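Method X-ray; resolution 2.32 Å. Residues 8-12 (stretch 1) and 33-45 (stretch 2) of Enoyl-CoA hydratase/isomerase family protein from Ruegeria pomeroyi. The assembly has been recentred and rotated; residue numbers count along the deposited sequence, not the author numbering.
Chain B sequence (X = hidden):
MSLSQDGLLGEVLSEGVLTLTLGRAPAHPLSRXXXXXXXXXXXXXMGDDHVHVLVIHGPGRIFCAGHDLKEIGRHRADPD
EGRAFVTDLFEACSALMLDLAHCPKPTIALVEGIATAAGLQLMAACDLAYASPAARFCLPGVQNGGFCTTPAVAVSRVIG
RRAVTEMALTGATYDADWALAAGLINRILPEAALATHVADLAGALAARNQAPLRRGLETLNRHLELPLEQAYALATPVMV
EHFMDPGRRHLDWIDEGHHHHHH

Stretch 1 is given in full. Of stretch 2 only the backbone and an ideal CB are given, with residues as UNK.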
# COMPACT_ATOMS: atom_id res chain seq x y z
N LEU B 8 -21.68 20.06 -19.76
CA LEU B 8 -21.41 19.66 -21.17
C LEU B 8 -20.55 18.40 -21.25
O LEU B 8 -19.38 18.39 -20.85
CB LEU B 8 -20.74 20.82 -21.94
CG LEU B 8 -20.41 20.66 -23.43
CD1 LEU B 8 -21.70 20.60 -24.27
CD2 LEU B 8 -19.50 21.83 -23.86
N LEU B 9 -21.15 17.35 -21.82
CA LEU B 9 -20.51 16.05 -21.96
C LEU B 9 -20.86 15.39 -23.29
O LEU B 9 -22.01 15.40 -23.72
CB LEU B 9 -21.00 15.13 -20.85
CG LEU B 9 -20.07 14.38 -19.90
CD1 LEU B 9 -20.93 13.39 -19.15
CD2 LEU B 9 -18.97 13.63 -20.62
N GLY B 10 -19.86 14.75 -23.88
CA GLY B 10 -20.05 14.04 -25.13
C GLY B 10 -20.10 12.55 -24.85
O GLY B 10 -19.24 12.04 -24.13
N GLU B 11 -21.12 11.88 -25.37
CA GLU B 11 -21.30 10.43 -25.17
C GLU B 11 -21.39 9.68 -26.50
O GLU B 11 -22.14 10.09 -27.40
CB GLU B 11 -22.57 10.15 -24.37
CG GLU B 11 -22.48 10.43 -22.89
CD GLU B 11 -23.81 10.32 -22.19
OE1 GLU B 11 -24.45 9.26 -22.28
OE2 GLU B 11 -24.21 11.30 -21.54
N VAL B 12 -20.60 8.61 -26.62
CA VAL B 12 -20.59 7.74 -27.81
C VAL B 12 -20.36 6.29 -27.39
O VAL B 12 -19.38 5.99 -26.70
CB VAL B 12 -19.51 8.13 -28.91
CG1 VAL B 12 -20.00 9.27 -29.78
CG2 VAL B 12 -18.18 8.50 -28.28
N UNK B 33 -22.80 21.85 -12.81
CA UNK B 33 -23.51 21.32 -13.97
C UNK B 33 -22.75 20.19 -14.67
O UNK B 33 -23.36 19.36 -15.34
CB UNK B 33 -23.78 22.45 -14.97
N UNK B 34 -21.42 20.18 -14.50
CA UNK B 34 -20.56 19.15 -15.09
C UNK B 34 -20.61 17.89 -14.23
O UNK B 34 -20.67 16.78 -14.76
CB UNK B 34 -19.12 19.65 -15.23
N UNK B 35 -20.62 18.08 -12.91
CA UNK B 35 -20.70 16.99 -11.95
C UNK B 35 -22.05 16.27 -12.12
O UNK B 35 -22.09 15.05 -12.14
CB UNK B 35 -20.53 17.51 -10.52
N UNK B 36 -23.11 17.05 -12.32
CA UNK B 36 -24.47 16.51 -12.52
C UNK B 36 -24.55 15.74 -13.83
O UNK B 36 -25.10 14.64 -13.86
CB UNK B 36 -25.51 17.63 -12.51
N UNK B 37 -23.92 16.28 -14.88
CA UNK B 37 -23.89 15.65 -16.21
C UNK B 37 -23.10 14.34 -16.16
O UNK B 37 -23.52 13.35 -16.76
CB UNK B 37 -23.28 16.60 -17.24
N UNK B 38 -22.00 14.34 -15.41
CA UNK B 38 -21.16 13.15 -15.27
C UNK B 38 -21.84 12.09 -14.44
O UNK B 38 -21.68 10.90 -14.71
CB UNK B 38 -19.81 13.51 -14.64
N UNK B 39 -22.65 12.51 -13.47
CA UNK B 39 -23.37 11.58 -12.61
C UNK B 39 -24.58 10.98 -13.32
O UNK B 39 -24.86 9.79 -13.15
CB UNK B 39 -23.81 12.28 -11.33
N UNK B 40 -25.24 11.78 -14.15
CA UNK B 40 -26.40 11.35 -14.93
C UNK B 40 -25.98 10.30 -15.95
O UNK B 40 -26.68 9.31 -16.15
CB UNK B 40 -27.06 12.54 -15.63
N UNK B 41 -24.80 10.50 -16.52
CA UNK B 41 -24.22 9.60 -17.52
C UNK B 41 -23.79 8.27 -16.91
O UNK B 41 -23.82 7.23 -17.57
CB UNK B 41 -23.02 10.27 -18.20
N UNK B 42 -23.42 8.32 -15.63
CA UNK B 42 -22.98 7.16 -14.87
C UNK B 42 -24.17 6.34 -14.35
O UNK B 42 -24.12 5.11 -14.37
CB UNK B 42 -22.10 7.61 -13.70
N UNK B 43 -25.23 7.02 -13.90
CA UNK B 43 -26.44 6.35 -13.39
C UNK B 43 -27.13 5.58 -14.51
O UNK B 43 -27.62 4.47 -14.30
CB UNK B 43 -27.41 7.37 -12.78
N UNK B 44 -27.07 6.15 -15.72
CA UNK B 44 -27.65 5.55 -16.92
C UNK B 44 -26.78 4.42 -17.44
O UNK B 44 -27.30 3.42 -17.92
CB UNK B 44 -27.84 6.61 -18.01
N UNK B 45 -25.46 4.56 -17.29
CA UNK B 45 -24.50 3.55 -17.74
C UNK B 45 -24.54 2.28 -16.90
O UNK B 45 -24.46 1.17 -17.42
CB UNK B 45 -23.08 4.13 -17.72

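Stretch 2 is a helix running nearly parallel to strand 9-12, at 17° and with a closest axial approach of 9.6 Å.

Position 33 points sideways, with nothing of stretch 1 within 5.5 Å of its ideal CB; most helix-compatible residues would fit, and it is Ala33. Position 34 also starts sideways, its ideal CB 5.2 Å from Leu8 N. Only a side chain with some reach could exploit the neighbouring backbone, and a long, flexible apolar one such as methionine would suit. The residue is Met34, modelled as selenomethionine; with chi1 t, chi2 p and chi3 at 98° its end comes nearer, and Met34 CE lies 3.4 Å from Leu8 O.

Positions 35, 36, 42 and 43 are out of reach of stretch 1, which leaves their choice open; they are Ile35, Ala36, Leu42 and Arg43.

At position 37 CA-to-CB points toward the strand, and the ideal CB already lies 4.4 Å from Leu9 CD1 and 4.6 Å from Leu8 N. A small residue, alanine, glycine or serine, fits most easily. Ala37 packs its methyl against Leu9, whose CD1 also comes to 3.5 Å from Ala37 O.

Position 38 leaves sideways, yet its ideal CB is 4.6 Å from Leu9 CD1, so a branched or flexible apolar chain could flank that leucine. Leu38 does so: its chi1 m, chi2 t conformation places Leu38 CD2 3.9 Å from Leu9 CD1.

Position 39 points away and position 40 sideways, neither CB near stretch 1, so polar and apolar residues are equally admissible. They are His39 and Asp40, the latter's side chain leading away.

Position 41 faces the strand where Leu9 and Glu11 converge: its ideal CB is 3.9 Å from Leu9 CD1 and 3.7 Å from Glu11 OE2. Alanine or another small residue suits such close quarters. Ala41 supplies a methyl that touches both.

Position 44 points toward stretch 1, but its ideal CB has no neighbour there within 5.5 Å. The Glu11 carboxylate invites a long cationic chain, lysine or arginine, able to span the gap. Arg44 forms a salt bridge, with Arg44 NH2 donating to Glu11 OE2 at 2.7 Å and a weak bond from Arg44 NH1 to Glu11 OE1 at 3.4 Å. A weak hydrogen bond from Arg44 NE to Asp40 O, at 3.2 Å, ties the chain back to its own helix.

Position 45 points toward the strand without reaching it, so stretch 1 sets little constraint; it is Ala45.

Stretch 2, residues 33-45: AMIAALHDALRRA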
# COMPACT_ATOMS: atom_id res chain seq x y z
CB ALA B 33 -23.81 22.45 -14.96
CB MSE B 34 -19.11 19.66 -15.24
CG MSE B 34 -18.09 18.64 -15.77
SE MSE B 34 -18.37 18.04 -17.61
CE MSE B 34 -17.11 19.24 -18.48
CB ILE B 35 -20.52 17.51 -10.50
CG1 ILE B 35 -19.06 17.94 -10.29
CG2 ILE B 35 -20.92 16.45 -9.45
CD1 ILE B 35 -18.85 18.88 -9.12
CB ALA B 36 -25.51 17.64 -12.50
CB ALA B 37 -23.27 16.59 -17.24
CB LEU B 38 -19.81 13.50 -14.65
CG LEU B 38 -18.68 13.98 -15.55
CD1 LEU B 38 -17.55 14.51 -14.68
CD2 LEU B 38 -18.17 12.84 -16.45
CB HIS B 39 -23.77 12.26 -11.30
CG HIS B 39 -23.82 11.33 -10.12
ND1 HIS B 39 -23.95 11.80 -8.83
CD2 HIS B 39 -23.80 9.98 -10.03
CE1 HIS B 39 -24.03 10.77 -8.00
NE2 HIS B 39 -23.94 9.66 -8.70
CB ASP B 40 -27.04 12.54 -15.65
CG ASP B 40 -28.35 12.97 -15.01
OD1 ASP B 40 -28.42 14.12 -14.50
OD2 ASP B 40 -29.31 12.16 -15.01
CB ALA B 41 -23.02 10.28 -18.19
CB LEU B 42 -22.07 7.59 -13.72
CG LEU B 42 -21.47 6.52 -12.82
CD1 LEU B 42 -20.48 5.66 -13.60
CD2 LEU B 42 -20.81 7.18 -11.64
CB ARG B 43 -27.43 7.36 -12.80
CG ARG B 43 -27.03 7.90 -11.44
CD ARG B 43 -28.13 8.78 -10.87
NE ARG B 43 -27.63 9.70 -9.85
CZ ARG B 43 -27.43 11.01 -10.03
NH1 ARG B 43 -27.67 11.57 -11.22
NH2 ARG B 43 -27.00 11.76 -9.03
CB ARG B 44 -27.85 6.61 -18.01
CG ARG B 44 -28.95 7.63 -17.70
CD ARG B 44 -29.19 8.63 -18.84
NE ARG B 44 -28.08 9.57 -19.02
CZ ARG B 44 -27.38 9.70 -20.15
NH1 ARG B 44 -27.66 8.96 -21.22
NH2 ARG B 44 -26.38 10.57 -20.20
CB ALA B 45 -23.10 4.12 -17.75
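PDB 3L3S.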